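Local coordinates for flagellar biosynthesis protein FlaG (Helicobacter pylori, PDB 6JSX) that is a flagellar protein of the FlaG family that probably takes part in flagellar biosynthesis, at residues Val58-Met61 with Gln62-Asp66; Glu51-Ser54 with Lys55-Val58. All coordinates share one frame; numbering follows the deposited sequence.

Contact 1 (Val58-Met61 with Gln62-Asp66); sequences VELM and QRMRD
Glu59 and Arg63 lie side by side on the helix and point the same way, one turn apart. Arg63 NH2 forms a salt bridge with Glu59 OE1 at 2.9 Å. As a hydrogen bond it is weak, bent to 122° at the hydrogen. The carboxylate and guanidinium planes are 66° apart. The attraction is probably mainly one of charge. Glu59 CB sits under one face of the guanidinium, offset toward its rim, and comes within 3.6 Å of Arg63 CZ. The Arg63 chain is extended from CG to NE and runs back along the helix to reach that spot. The second amino group, NH1, is satisfied elsewhere: it makes a salt bridge to Glu17 of the second subunit.

The backbone between these residues is regular alpha helix, part of helix 54-72, the C-terminal helix of the chain. Four successive i to i+4 bonds satisfy the carbonyls of Val58, Glu59, Leu60 and Met61. Arg63 N to Glu59 O is 2.9 Å. Met64 N to Leu60 O has the same length. Gln62 N reaches Val58 O at 3.1 Å. Arg65 N gives to Met61 O, also at 3.1 Å.

The extended Gln62 side chain leans back along the preceding turn. Its CG, anti to the carbonyl carbon (chi1 -77°), lies 3.4 Å from Val58 O, a van der Waals contact. On the buried side Leu60 CD1 packs on Met64 CG at 4.3 Å. Leu60 also packs on Ile21 of the second subunit, and Met64 on Leu14 of that subunit.

Contact 2 (Glu51-Ser54 with Lys55-Val58); sequences EIPS and KEAV
The chain passes from strand 47-53 into helix 54-72 at Pro53, the N-cap, whose carbonyl O takes the first turn's bond from Ala57 N at 3.1 Å. Ser54 O accepts Val58 N at 3.1 Å and, weakly, Ala57 N.

Ile52 reaches across the turn with its CG2 branch. That methyl lies 3.7 Å from Ala57 CB and 3.6 Å from Ala57 N. With chi1 at -63°, CG1 stands beside the backbone N of Ile52 and CG2 lies anti to it, which turns CG2 toward the helix. The Glu56 side chain crosses Pro53 obliquely. Its OE1 comes 3.2 Å from Pro53 CG, a contact of oxygen with a ring carbon and not a hydrogen bond. Ser54 OG turns elsewhere and bonds to Tyr29 OH, with a weak bond to Lys34 O.

As N-cap, Pro53 accepts Ala57 N through its carbonyl. Its ring has no polar side-chain group with which to cap the N-H groups of the first turn. The Glu56 carboxylate lies in that turn, where its negative charge would probably suit the positive end of the helix dipole.

In the fold
Contact 2 starts helix 54-72 and contact 1 continues it. They share Val58, and their centres are 11 Å apart. Leu60 CD2 of contact 1 packs on Ile52 CD1 of contact 2 at 4.1 Å, so the helix touches the strand again beyond the turn. Contact 2 is the nearer to the middle of the chain, about 9 Å from its centre against 12 Å for contact 1. Both contacts face the second subunit. Ile21 of that subunit meets Ile52, Glu56 and Leu60, while its Phe72 meets Val58 and Met61. Contact 2 ties strand 47-53, outermost in this chain's antiparallel sheet, to helix 54-72, and residues of both contacts pack on the second subunit.

Contact 1 (Val58-Met61 with Gln62-Asp66)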
ATOM      1  N   VAL A  58      10.922  -5.308  -0.984  1.00 63.05           N
ATOM      2  CA  VAL A  58      11.685  -4.546  -1.959  1.00 64.99           C
ATOM      3  C   VAL A  58      11.328  -4.963  -3.392  1.00 64.20           C
ATOM      4  O   VAL A  58      11.192  -4.116  -4.281  1.00 55.33           O
ATOM      5  CB  VAL A  58      13.189  -4.665  -1.693  1.00 66.75           C
ATOM      6  CG1 VAL A  58      13.976  -3.851  -2.715  1.00 58.68           C
ATOM      7  CG2 VAL A  58      13.496  -4.202  -0.274  1.00 57.79           C
ATOM      8  N   GLU A  59      11.157  -6.266  -3.604  1.00 61.02           N
ATOM      9  CA  GLU A  59      10.696  -6.782  -4.893  1.00 66.22           C
ATOM     10  C   GLU A  59       9.315  -6.246  -5.258  1.00 76.71           C
ATOM     11  O   GLU A  59       9.058  -5.892  -6.412  1.00 85.81           O
ATOM     12  CB  GLU A  59      10.681  -8.309  -4.887  1.00 67.86           C
ATOM     13  CG  GLU A  59      12.075  -8.930  -4.782  1.00 83.26           C
ATOM     14  CD  GLU A  59      12.053 -10.449  -4.648  1.00 88.48           C
ATOM     15  OE1 GLU A  59      10.954 -11.030  -4.459  1.00 83.55           O
ATOM     16  OE2 GLU A  59      13.146 -11.055  -4.732  1.00 89.90           O
ATOM     17  N   LEU A  60       8.440  -6.180  -4.261  1.00 73.15           N
ATOM     18  CA  LEU A  60       7.060  -5.729  -4.433  1.00 68.46           C
ATOM     19  C   LEU A  60       6.982  -4.259  -4.779  1.00 64.88           C
ATOM     20  O   LEU A  60       6.271  -3.869  -5.700  1.00 73.21           O
ATOM     21  CB  LEU A  60       6.285  -5.977  -3.146  1.00 64.32           C
ATOM     22  CG  LEU A  60       4.929  -5.318  -3.011  1.00 63.34           C
ATOM     23  CD1 LEU A  60       3.935  -6.030  -3.894  1.00 71.04           C
ATOM     24  CD2 LEU A  60       4.509  -5.359  -1.560  1.00 65.00           C
ATOM     25  N   MET A  61       7.701  -3.437  -4.024  1.00 61.75           N
ATOM     26  CA  MET A  61       7.811  -2.021  -4.354  1.00 64.35           C
ATOM     27  C   MET A  61       8.381  -1.782  -5.753  1.00 68.41           C
ATOM     28  O   MET A  61       7.997  -0.834  -6.431  1.00 71.62           O
ATOM     29  CB  MET A  61       8.598  -1.272  -3.277  1.00 60.38           C
ATOM     30  CG  MET A  61       7.845  -1.190  -1.949  1.00 59.68           C
ATOM     31  SD  MET A  61       6.353  -0.203  -2.079  1.00 45.01           S
ATOM     32  CE  MET A  61       5.066  -1.409  -2.430  1.00116.03           C
ATOM     33  N   GLN A  62       9.267  -2.657  -6.204  1.00 52.11           N
ATOM     34  CA  GLN A  62       9.772  -2.535  -7.564  1.00 61.85           C
ATOM     35  C   GLN A  62       8.744  -2.904  -8.644  1.00 65.84           C
ATOM     36  O   GLN A  62       8.574  -2.156  -9.620  1.00 60.75           O
ATOM     37  CB  GLN A  62      11.091  -3.285  -7.734  1.00 56.69           C
ATOM     38  CG  GLN A  62      12.256  -2.523  -7.132  1.00 69.64           C
ATOM     39  CD  GLN A  62      13.522  -3.349  -7.033  1.00 86.12           C
ATOM     40  OE1 GLN A  62      13.480  -4.583  -7.018  1.00 88.96           O
ATOM     41  NE2 GLN A  62      14.664  -2.669  -6.967  1.00 97.47           N
ATOM     42  N   ARG A  63       8.049  -4.030  -8.461  1.00 72.87           N
ATOM     43  CA  ARG A  63       7.006  -4.449  -9.403  1.00 76.51           C
ATOM     44  C   ARG A  63       5.859  -3.439  -9.438  1.00 73.57           C
ATOM     45  O   ARG A  63       5.225  -3.223 -10.477  1.00 67.27           O
ATOM     46  CB  ARG A  63       6.472  -5.843  -9.064  1.00 81.35           C
ATOM     47  CG  ARG A  63       7.549  -6.932  -8.982  1.00 92.44           C
ATOM     48  CD  ARG A  63       6.949  -8.299  -8.628  1.00 97.06           C
ATOM     49  NE  ARG A  63       7.950  -9.255  -8.156  1.00103.88           N
ATOM     50  CZ  ARG A  63       8.012  -9.738  -6.915  1.00109.44           C
ATOM     51  NH1 ARG A  63       7.120  -9.370  -6.003  1.00104.97           N
ATOM     52  NH2 ARG A  63       8.967 -10.604  -6.588  1.00116.68           N
ATOM     53  N   MET A  64       5.593  -2.800  -8.308  1.00 74.39           N
ATOM     54  CA  MET A  64       4.567  -1.778  -8.314  1.00 75.86           C
ATOM     55  C   MET A  64       5.030  -0.505  -9.027  1.00 75.81           C
ATOM     56  O   MET A  64       4.218   0.196  -9.631  1.00 77.40           O
ATOM     57  CB  MET A  64       4.005  -1.519  -6.910  1.00 71.88           C
ATOM     58  CG  MET A  64       3.148  -2.679  -6.402  1.00 75.48           C
ATOM     59  SD  MET A  64       2.337  -3.631  -7.737  1.00 71.99           S
ATOM     60  CE  MET A  64       1.143  -2.442  -8.355  1.00 79.83           C
ATOM     61  N   ARG A  65       6.330  -0.226  -8.988  1.00 72.44           N
ATOM     62  CA  ARG A  65       6.853   0.946  -9.684  1.00 78.17           C
ATOM     63  C   ARG A  65       6.548   0.902 -11.182  1.00 79.08           C
ATOM     64  O   ARG A  65       6.098   1.890 -11.767  1.00 79.44           O
ATOM     65  CB  ARG A  65       8.361   1.097  -9.472  1.00 82.15           C
ATOM     66  CG  ARG A  65       9.001   2.037 -10.484  1.00 87.29           C
ATOM     67  CD  ARG A  65      10.333   2.591 -10.027  1.00 94.20           C
ATOM     68  NE  ARG A  65      10.620   3.858 -10.699  1.00102.03           N
ATOM     69  CZ  ARG A  65      11.388   3.983 -11.777  1.00109.49           C
ATOM     70  NH1 ARG A  65      11.974   2.916 -12.309  1.00114.16           N
ATOM     71  NH2 ARG A  65      11.582   5.182 -12.317  1.00109.92           N
ATOM     72  N   ASP A  66       6.788  -0.251 -11.791  1.00 72.86           N
ATOM     73  CA  ASP A  66       6.561  -0.422 -13.218  1.00 69.98           C
ATOM     74  C   ASP A  66       5.086  -0.552 -13.586  1.00 67.24           C
ATOM     75  O   ASP A  66       4.670  -0.117 -14.655  1.00 75.11           O
ATOM     76  CB  ASP A  66       7.350  -1.620 -13.717  1.00 80.87           C
ATOM     77  CG  ASP A  66       8.814  -1.508 -13.381  1.00 93.42           C
ATOM     78  OD1 ASP A  66       9.526  -0.763 -14.098  1.00 94.38           O
ATOM     79  OD2 ASP A  66       9.244  -2.142 -12.388  1.00 97.44           O
TER

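Contact 2 (Glu51-Ser54 with Lys55-Val58)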
ATOM      1  N   GLU A  51       2.783  -8.051   8.004  1.00 56.48           N
ATOM      2  CA  GLU A  51       4.217  -7.942   7.844  1.00 56.91           C
ATOM      3  C   GLU A  51       4.606  -8.492   6.482  1.00 66.17           C
ATOM      4  O   GLU A  51       3.991  -9.427   5.970  1.00 61.50           O
ATOM      5  CB  GLU A  51       4.944  -8.679   8.959  1.00 77.44           C
ATOM      6  CG  GLU A  51       6.057  -9.602   8.493  1.00 83.05           C
ATOM      7  CD  GLU A  51       6.129 -10.858   9.330  1.00 97.33           C
ATOM      8  OE1 GLU A  51       5.129 -11.170  10.014  1.00 93.26           O
ATOM      9  OE2 GLU A  51       7.180 -11.534   9.306  1.00113.80           O
ATOM     10  N   ILE A  52       5.608  -7.862   5.882  1.00 65.71           N
ATOM     11  CA  ILE A  52       6.156  -8.287   4.610  1.00 69.24           C
ATOM     12  C   ILE A  52       7.669  -8.248   4.784  1.00 71.08           C
ATOM     13  O   ILE A  52       8.262  -7.168   4.873  1.00 69.76           O
ATOM     14  CB  ILE A  52       5.709  -7.334   3.471  1.00 63.05           C
ATOM     15  CG1 ILE A  52       4.187  -7.373   3.308  1.00 59.11           C
ATOM     16  CG2 ILE A  52       6.379  -7.695   2.157  1.00 63.65           C
ATOM     17  CD1 ILE A  52       3.638  -6.382   2.294  1.00 51.07           C
ATOM     18  N   PRO A  53       8.292  -9.429   4.889  1.00 75.80           N
ATOM     19  CA  PRO A  53       9.736  -9.478   5.156  1.00 72.56           C
ATOM     20  C   PRO A  53      10.530  -8.674   4.147  1.00 65.19           C
ATOM     21  O   PRO A  53      10.107  -8.567   2.993  1.00 60.29           O
ATOM     22  CB  PRO A  53      10.075 -10.979   5.086  1.00 72.13           C
ATOM     23  CG  PRO A  53       8.807 -11.694   4.725  1.00 72.31           C
ATOM     24  CD  PRO A  53       7.663 -10.754   5.006  1.00 78.70           C
ATOM     25  N   SER A  54      11.645  -8.107   4.615  1.00 63.52           N
ATOM     26  CA  SER A  54      12.488  -7.171   3.861  1.00 61.31           C
ATOM     27  C   SER A  54      12.578  -7.453   2.367  1.00 73.88           C
ATOM     28  O   SER A  54      12.274  -6.592   1.546  1.00 68.70           O
ATOM     29  CB  SER A  54      13.907  -7.133   4.445  1.00 63.66           C
ATOM     30  OG  SER A  54      13.985  -6.360   5.629  1.00 68.81           O
ATOM     31  N   LYS A  55      12.991  -8.663   2.023  1.00 64.26           N
ATOM     32  CA  LYS A  55      13.274  -8.996   0.634  1.00 71.45           C
ATOM     33  C   LYS A  55      12.022  -8.993  -0.233  1.00 66.99           C
ATOM     34  O   LYS A  55      12.028  -8.467  -1.338  1.00 66.59           O
ATOM     35  CB  LYS A  55      13.988 -10.348   0.557  1.00 75.14           C
ATOM     36  CG  LYS A  55      14.459 -10.745  -0.831  1.00 74.58           C
ATOM     37  CD  LYS A  55      15.535 -11.810  -0.752  1.00 75.90           C
ATOM     38  CE  LYS A  55      15.745 -12.493  -2.096  1.00 96.70           C
ATOM     39  NZ  LYS A  55      16.733 -13.623  -2.013  1.00100.17           N
ATOM     40  N   GLU A  56      10.940  -9.567   0.270  1.00 65.59           N
ATOM     41  CA  GLU A  56       9.703  -9.610  -0.495  1.00 69.47           C
ATOM     42  C   GLU A  56       9.128  -8.200  -0.690  1.00 68.75           C
ATOM     43  O   GLU A  56       8.449  -7.928  -1.680  1.00 59.98           O
ATOM     44  CB  GLU A  56       8.690 -10.551   0.175  1.00 72.89           C
ATOM     45  CG  GLU A  56       9.107 -12.029   0.160  1.00 80.28           C
ATOM     46  CD  GLU A  56       8.152 -12.926   0.947  1.00 97.47           C
ATOM     47  OE1 GLU A  56       7.548 -12.437   1.923  1.00107.87           O
ATOM     48  OE2 GLU A  56       7.997 -14.119   0.594  1.00101.21           O
ATOM     49  N   ALA A  57       9.436  -7.306   0.248  1.00 71.34           N
ATOM     50  CA  ALA A  57       8.930  -5.939   0.226  1.00 53.83           C
ATOM     51  C   ALA A  57       9.623  -5.098  -0.833  1.00 59.71           C
ATOM     52  O   ALA A  57       8.998  -4.266  -1.501  1.00 59.27           O
ATOM     53  CB  ALA A  57       9.103  -5.299   1.596  1.00 68.19           C
ATOM     54  N   VAL A  58      10.922  -5.308  -0.984  1.00 63.05           N
ATOM     55  CA  VAL A  58      11.685  -4.546  -1.959  1.00 64.99           C
ATOM     56  C   VAL A  58      11.328  -4.963  -3.392  1.00 64.20           C
ATOM     57  O   VAL A  58      11.192  -4.116  -4.281  1.00 55.33           O
ATOM     58  CB  VAL A  58      13.189  -4.665  -1.693  1.00 66.75           C
ATOM     59  CG1 VAL A  58      13.976  -3.851  -2.715  1.00 58.68           C
ATOM     60  CG2 VAL A  58      13.496  -4.202  -0.274  1.00 57.79           C
TER